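Local coordinates for GDSL-like protein (Roseburia intestinalis L1-82, PDB 6HFZ) that acts as a two-domain esterase on acetylated mannans, removing acetyl groups from these plant polysaccharides, at residues 36-41 with 88-93; 109-112 with 116-119. One frame throughout, in Å; residues are numbered along the deposited sequence.

Contact 1 (36-41 with 88-93); sequences AFLGGS and VARAEA. With ACT (acetate ion), chain E.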
ATOM      1  N   ALA A  36      -0.518  -7.603 -11.878  1.00 21.02           N
ATOM      2  CA  ALA A  36       0.110  -6.802 -10.876  1.00 21.82           C
ATOM      3  C   ALA A  36      -0.578  -6.931  -9.513  1.00 20.58           C
ATOM      4  O   ALA A  36      -1.747  -7.244  -9.409  1.00 23.19           O
ATOM      5  CB  ALA A  36       0.162  -5.379 -11.324  1.00 19.92           C
ATOM      6  N   PHE A  37       0.190  -6.565  -8.496  1.00 18.58           N
ATOM      7  CA  PHE A  37      -0.231  -6.618  -7.096  1.00 20.41           C
ATOM      8  C   PHE A  37       0.321  -5.410  -6.349  1.00 21.77           C
ATOM      9  O   PHE A  37       1.499  -5.163  -6.414  1.00 22.22           O
ATOM     10  CB  PHE A  37       0.318  -7.879  -6.431  1.00 20.45           C
ATOM     11  CG  PHE A  37      -0.010  -9.152  -7.160  1.00 21.06           C
ATOM     12  CD1 PHE A  37       0.724  -9.534  -8.274  1.00 20.36           C
ATOM     13  CD2 PHE A  37      -1.020 -10.000  -6.712  1.00 22.42           C
ATOM     14  CE1 PHE A  37       0.437 -10.705  -8.941  1.00 21.74           C
ATOM     15  CE2 PHE A  37      -1.348 -11.131  -7.431  1.00 21.43           C
ATOM     16  CZ  PHE A  37      -0.604 -11.492  -8.525  1.00 20.92           C
ATOM     17  N   LEU A  38      -0.564  -4.659  -5.662  1.00 18.16           N
ATOM     18  CA  LEU A  38      -0.199  -3.491  -4.898  1.00 18.48           C
ATOM     19  C   LEU A  38      -0.729  -3.700  -3.473  1.00 20.41           C
ATOM     20  O   LEU A  38      -1.888  -3.917  -3.251  1.00 21.30           O
ATOM     21  CB  LEU A  38      -0.774  -2.231  -5.553  1.00 20.31           C
ATOM     22  CG  LEU A  38      -0.413  -0.898  -4.878  1.00 21.50           C
ATOM     23  CD1 LEU A  38       1.014  -0.524  -5.209  1.00 22.09           C
ATOM     24  CD2 LEU A  38      -1.365   0.208  -5.328  1.00 22.71           C
ATOM     25  N   GLY A  39       0.166  -3.630  -2.517  1.00 18.13           N
ATOM     26  CA  GLY A  39      -0.165  -3.963  -1.160  1.00 18.74           C
ATOM     27  C   GLY A  39       1.012  -3.783  -0.224  1.00 20.10           C
ATOM     28  O   GLY A  39       2.029  -3.203  -0.619  1.00 19.62           O
ATOM     29  N   GLY A  40       0.836  -4.255   1.032  1.00 20.26           N
ATOM     30  CA  GLY A  40       1.836  -4.282   2.122  1.00 20.44           C
ATOM     31  C   GLY A  40       2.704  -5.534   2.122  1.00 21.01           C
ATOM     32  O   GLY A  40       2.962  -6.118   1.062  1.00 21.28           O
ATOM     33  N   SER A  41       3.160  -5.957   3.302  1.00 22.04           N
ATOM     34  CA  SER A  41       4.200  -7.004   3.379  1.00 22.37           C
ATOM     35  C   SER A  41       3.681  -8.375   2.934  1.00 20.31           C
ATOM     36  O   SER A  41       4.436  -9.181   2.386  1.00 20.25           O
ATOM     37  CB  SER A  41       4.755  -7.135   4.748  1.00 29.62           C
ATOM     38  OG  SER A  41       3.721  -7.507   5.608  1.00 39.82           O
ATOM     39  N   VAL A  88      -1.411   5.359  -2.989  1.00 16.75           N
ATOM     40  CA  VAL A  88      -1.915   6.352  -3.969  1.00 18.06           C
ATOM     41  C   VAL A  88      -0.786   7.282  -4.438  1.00 18.89           C
ATOM     42  O   VAL A  88      -0.754   7.645  -5.640  1.00 23.47           O
ATOM     43  CB  VAL A  88      -3.167   7.118  -3.466  1.00 18.53           C
ATOM     44  CG1 VAL A  88      -2.824   7.941  -2.255  1.00 18.51           C
ATOM     45  CG2 VAL A  88      -3.812   7.960  -4.561  1.00 18.90           C
ATOM     46  N   ALA A  89       0.159   7.628  -3.575  1.00 19.85           N
ATOM     47  CA  ALA A  89       1.308   8.525  -3.921  1.00 21.98           C
ATOM     48  C   ALA A  89       2.364   7.818  -4.768  1.00 22.93           C
ATOM     49  O   ALA A  89       3.069   8.519  -5.429  1.00 25.10           O
ATOM     50  CB  ALA A  89       1.977   9.022  -2.671  1.00 21.88           C
ATOM     51  N   ARG A  90       2.520   6.491  -4.643  1.00 18.99           N
ATOM     52  CA  ARG A  90       3.527   5.722  -5.378  1.00 20.45           C
ATOM     53  C   ARG A  90       2.916   4.974  -6.580  1.00 22.62           C
ATOM     54  O   ARG A  90       3.650   4.309  -7.322  1.00 22.68           O
ATOM     55  CB  ARG A  90       4.288   4.778  -4.453  1.00 19.24           C
ATOM     56  CG  ARG A  90       3.542   3.528  -4.017  1.00 17.26           C
ATOM     57  CD  ARG A  90       4.170   2.892  -2.825  1.00 19.10           C
ATOM     58  NE  ARG A  90       3.464   1.702  -2.367  1.00 18.26           N
ATOM     59  CZ  ARG A  90       3.572   0.476  -2.860  1.00 20.53           C
ATOM     60  NH1 ARG A  90       4.320   0.255  -3.931  1.00 20.30           N
ATOM     61  NH2 ARG A  90       2.957  -0.533  -2.233  1.00 20.17           N
ATOM     62  N   ALA A  91       1.603   5.080  -6.776  1.00 22.18           N
ATOM     63  CA  ALA A  91       0.922   4.204  -7.736  1.00 23.23           C
ATOM     64  C   ALA A  91       1.474   4.438  -9.153  1.00 24.30           C
ATOM     65  O   ALA A  91       1.733   3.483  -9.876  1.00 21.43           O
ATOM     66  CB  ALA A  91      -0.584   4.388  -7.680  1.00 24.99           C
ATOM     67  N   GLU A  92       1.685   5.704  -9.531  1.00 23.71           N
ATOM     68  CA  GLU A  92       2.189   6.024 -10.896  1.00 27.44           C
ATOM     69  C   GLU A  92       3.547   5.353 -11.156  1.00 25.04           C
ATOM     70  O   GLU A  92       3.726   4.630 -12.156  1.00 26.57           O
ATOM     71  CB  GLU A  92       2.308   7.545 -11.064  1.00 31.91           C
ATOM     72  CG  GLU A  92       1.023   8.204 -11.508  1.00 44.31           C
ATOM     73  CD  GLU A  92       0.467   7.735 -12.853  1.00 52.69           C
ATOM     74  OE1 GLU A  92      -0.756   7.925 -13.067  1.00 55.00           O
ATOM     75  OE2 GLU A  92       1.241   7.176 -13.686  1.00 52.06           O
ATOM     76  N   ALA A  93       4.517   5.592 -10.268  1.00 25.87           N
ATOM     77  CA  ALA A  93       5.861   5.057 -10.453  1.00 25.86           C
ATOM     78  C   ALA A  93       5.923   3.527 -10.336  1.00 26.72           C
ATOM     79  O   ALA A  93       6.578   2.862 -11.121  1.00 27.31           O
ATOM     80  CB  ALA A  93       6.825   5.667  -9.466  1.00 29.24           C
TER
HETATM   81  C   ACT E 401       2.556  -5.630   6.800  1.00 31.04           C
HETATM   82  O   ACT E 401       3.378  -5.887   7.735  1.00 32.88           O
HETATM   83  OXT ACT E 401       2.789  -4.820   5.899  1.00 25.60           O
HETATM   84  CH3 ACT E 401       1.221  -6.299   6.736  1.00 31.16           C
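Leu38 and Arg90 meet with their side chains running past each other in opposite directions, one methyl group lying against the flat end of the arginine. From CB, which points toward strand 32-39, Arg90 places its CG between the backbone N and the carbonyl carbon (chi1 76°). CG and CD then serve as a spacer, since the chain stays extended as far as NE and carries the charge away from helix 84-96. Beyond NE the guanidinium is turned broadside to the leucine: Leu38 CD1 sits 3.6 Å from Arg90 CZ, over one face but displaced toward the rim. NH2 is the atom that meets the strand backbone, with Gly39 O at the edge of the group, in its plane, 3.3 Å from Arg90 NH2. That nitrogen has a hydrogen bond to the carbonyl of Ala77, while NH1 forms a salt bridge with Asp94 one helical turn on, and Phe86 adds a cation-pi contact. The buried charge is thus paired, and the branched, apolar leucine suits the flat, poorly hydrated face of the guanidinium. A leucine in place of Arg90 would probably leave the Asp94 carboxylate without its mate and the Ala77 carbonyl without this donor. The strand then runs out into Gly40 and Ser41. Gly40, with no side chain, leaves room for the bound acetate, whose OXT accepts a hydrogen bond of 2.9 Å from Ser41 N. Gly40 is also the N-cap of the following short helix. A serine placed just after a parallel strand of the sheet, at a helix start, is typical of the first conserved sequence block of the SGNH hydrolases, in which Ser41 is probably the nucleophile.

Contact 2 (109-112 with 116-119); sequences VNDD and HFME. With ACT (acetate ion), chain E.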
ATOM      1  N   VAL A 109      -5.039  -5.084   6.054  1.00 18.07           N
ATOM      2  CA  VAL A 109      -4.426  -5.252   7.369  1.00 18.18           C
ATOM      3  C   VAL A 109      -3.222  -4.315   7.513  1.00 18.34           C
ATOM      4  O   VAL A 109      -2.318  -4.537   8.383  1.00 20.56           O
ATOM      5  CB  VAL A 109      -4.038  -6.706   7.664  1.00 19.74           C
ATOM      6  CG1 VAL A 109      -5.283  -7.577   7.867  1.00 22.37           C
ATOM      7  CG2 VAL A 109      -3.131  -7.324   6.609  1.00 19.06           C
ATOM      8  N   ASN A 110      -3.183  -3.267   6.701  1.00 18.46           N
ATOM      9  CA  ASN A 110      -2.190  -2.208   6.834  1.00 19.12           C
ATOM     10  C   ASN A 110      -2.896  -0.909   7.237  1.00 20.06           C
ATOM     11  O   ASN A 110      -2.575  -0.299   8.269  1.00 22.04           O
ATOM     12  CB  ASN A 110      -1.408  -1.993   5.535  1.00 20.27           C
ATOM     13  CG  ASN A 110      -0.419  -3.102   5.262  1.00 22.30           C
ATOM     14  OD1 ASN A 110      -0.706  -4.013   4.482  1.00 22.65           O
ATOM     15  ND2 ASN A 110       0.702  -3.086   5.984  1.00 23.85           N
ATOM     16  N   ASP A 111      -3.889  -0.526   6.438  1.00 19.09           N
ATOM     17  CA  ASP A 111      -4.800   0.573   6.743  1.00 20.24           C
ATOM     18  C   ASP A 111      -5.483   0.263   8.080  1.00 20.14           C
ATOM     19  O   ASP A 111      -5.861  -0.873   8.318  1.00 20.27           O
ATOM     20  CB  ASP A 111      -5.898   0.743   5.693  1.00 20.43           C
ATOM     21  CG  ASP A 111      -5.404   1.265   4.354  1.00 19.52           C
ATOM     22  OD1 ASP A 111      -4.151   1.211   4.119  1.00 17.19           O
ATOM     23  OD2 ASP A 111      -6.247   1.727   3.568  1.00 19.66           O
ATOM     24  N   ASP A 112      -5.658   1.285   8.934  1.00 21.63           N
ATOM     25  CA  ASP A 112      -6.593   1.190  10.079  1.00 22.91           C
ATOM     26  C   ASP A 112      -8.021   1.349   9.542  1.00 21.19           C
ATOM     27  O   ASP A 112      -8.222   1.890   8.442  1.00 19.59           O
ATOM     28  CB  ASP A 112      -6.314   2.265  11.135  1.00 25.26           C
ATOM     29  CG  ASP A 112      -4.962   2.139  11.832  1.00 31.82           C
ATOM     30  OD1 ASP A 112      -4.528   0.993  12.065  1.00 31.27           O
ATOM     31  OD2 ASP A 112      -4.369   3.204  12.142  1.00 35.83           O
ATOM     32  N   HIS A 116     -10.315   8.154   7.551  1.00 23.77           N
ATOM     33  CA  HIS A 116      -9.070   8.610   6.916  1.00 22.33           C
ATOM     34  C   HIS A 116      -8.618   7.603   5.845  1.00 19.39           C
ATOM     35  O   HIS A 116      -8.359   7.998   4.713  1.00 19.96           O
ATOM     36  CB  HIS A 116      -7.992   8.823   7.982  1.00 22.86           C
ATOM     37  CG  HIS A 116      -6.645   9.082   7.411  1.00 23.14           C
ATOM     38  ND1 HIS A 116      -6.299  10.293   6.827  1.00 24.20           N
ATOM     39  CD2 HIS A 116      -5.569   8.272   7.272  1.00 24.37           C
ATOM     40  CE1 HIS A 116      -5.066  10.204   6.358  1.00 23.68           C
ATOM     41  NE2 HIS A 116      -4.594   8.985   6.632  1.00 25.27           N
ATOM     42  N   PHE A 117      -8.496   6.321   6.220  1.00 19.10           N
ATOM     43  CA  PHE A 117      -8.091   5.271   5.297  1.00 18.71           C
ATOM     44  C   PHE A 117      -9.166   4.938   4.257  1.00 19.23           C
ATOM     45  O   PHE A 117      -8.836   4.542   3.132  1.00 18.44           O
ATOM     46  CB  PHE A 117      -7.532   4.074   6.089  1.00 19.72           C
ATOM     47  CG  PHE A 117      -6.166   4.369   6.659  1.00 19.14           C
ATOM     48  CD1 PHE A 117      -5.062   4.540   5.829  1.00 21.62           C
ATOM     49  CD2 PHE A 117      -5.979   4.494   8.035  1.00 21.59           C
ATOM     50  CE1 PHE A 117      -3.824   4.872   6.358  1.00 18.84           C
ATOM     51  CE2 PHE A 117      -4.728   4.783   8.564  1.00 21.87           C
ATOM     52  CZ  PHE A 117      -3.654   4.970   7.724  1.00 22.25           C
HETATM   53  N   MSE A 118     -10.450   5.107   4.591  0.50 18.80           N
HETATM   54  CA  MSE A 118     -11.481   5.012   3.565  0.50 19.59           C
HETATM   55  C   MSE A 118     -11.183   6.030   2.462  0.50 20.26           C
HETATM   56  O   MSE A 118     -11.294   5.719   1.271  0.50 20.77           O
HETATM   57  CB  MSE A 118     -12.936   5.167   4.007  0.50 18.97           C
HETATM   58  CG  MSE A 118     -13.817   4.675   2.895  0.50 21.01           C
HETATM   59 SE   MSE A 118     -15.683   4.466   3.510  0.50 25.79          SE
HETATM   60  CE  MSE A 118     -15.715   5.995   4.755  0.50 25.99           C
ATOM     61  N   GLU A 119     -10.787   7.237   2.869  1.00 20.47           N
ATOM     62  CA  GLU A 119     -10.524   8.320   1.923  1.00 21.33           C
ATOM     63  C   GLU A 119      -9.259   8.052   1.093  1.00 19.84           C
ATOM     64  O   GLU A 119      -9.281   8.209  -0.127  1.00 20.65           O
ATOM     65  CB  GLU A 119     -10.445   9.652   2.676  1.00 22.35           C
ATOM     66  CG  GLU A 119     -10.427  10.849   1.741  1.00 24.47           C
ATOM     67  CD  GLU A 119     -10.430  12.227   2.397  1.00 26.76           C
ATOM     68  OE1 GLU A 119     -10.488  12.318   3.647  1.00 30.88           O
ATOM     69  OE2 GLU A 119     -10.336  13.214   1.671  1.00 29.38           O
TER
HETATM   70  C   ACT E 401       2.556  -5.630   6.800  1.00 31.04           C
HETATM   71  O   ACT E 401       3.378  -5.887   7.735  1.00 32.88           O
HETATM   72  OXT ACT E 401       2.789  -4.820   5.899  1.00 25.60           O
HETATM   73  CH3 ACT E 401       1.221  -6.299   6.736  1.00 31.16           C
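OD2 of Asp111, only 3.7 Å from Phe117 CB, is gripped by two outside hydrogen bonds, from Ser84 OG and from His155 NE2. Its loop follows strand 102-106 and holds the Asn-Asp pair of block III in the SGNH hydrolase fold; Phe117 comes from the first turns of the helix that follows. Phe117 CG stands anti to its carbonyl carbon (chi1 -73°), which turns the ring toward the loop. With the carboxylate tied down, the rest of Asp111 can serve as a wall for the ring. Its CA stands 4.1 Å from the centroid of the Phe117 ring, 14° off the normal, a CH-pi contact over the face, and Asp111 CG approaches Phe117 CD1 to 3.6 Å. Asp112 comes from another direction: its carbonyl O lies 3.3 Å from Phe117 CB, its CB 3.8 Å from Phe117 CD2, and its carboxylate plane is almost perpendicular to the ring. A phenylalanine fits here because it offers a flat face to the loop backbone and the aspartate carbons, while the Asp111 carboxylate beside the ring is already bonded. On the opposite face the imidazole of His116 brings CD2 over the ring centre, and hydrogen bonds to Gln85 and Glu337 help fix that imidazole. Asn110 leads away from the ring, and its ND2 donates a nearly straight hydrogen bond of 2.7 Å to acetate OXT.

Contact 1 closes before contact 2 opens along the chain, and their centres are 14 Å apart. Both belong to the alpha/beta esterase domain: strands 32-39 and 102-106 are parallel neighbours in its sheet, and helices 84-96 and 115-129 pack side by side, with Leu124 touching both Leu38 and Ala91. The loops leaving the two strands come together where Gly40 CA lies 3.5 Å from Asn110 OD1. The acetate there is hydrogen-bonded by both loops, by Gly81 N and by His193 NE2, consistent with an oxyanion hole of the SGNH type beside the probable nucleophile. Acetate is also what deacetylation releases, although this ion probably came from the crystallisation liquor.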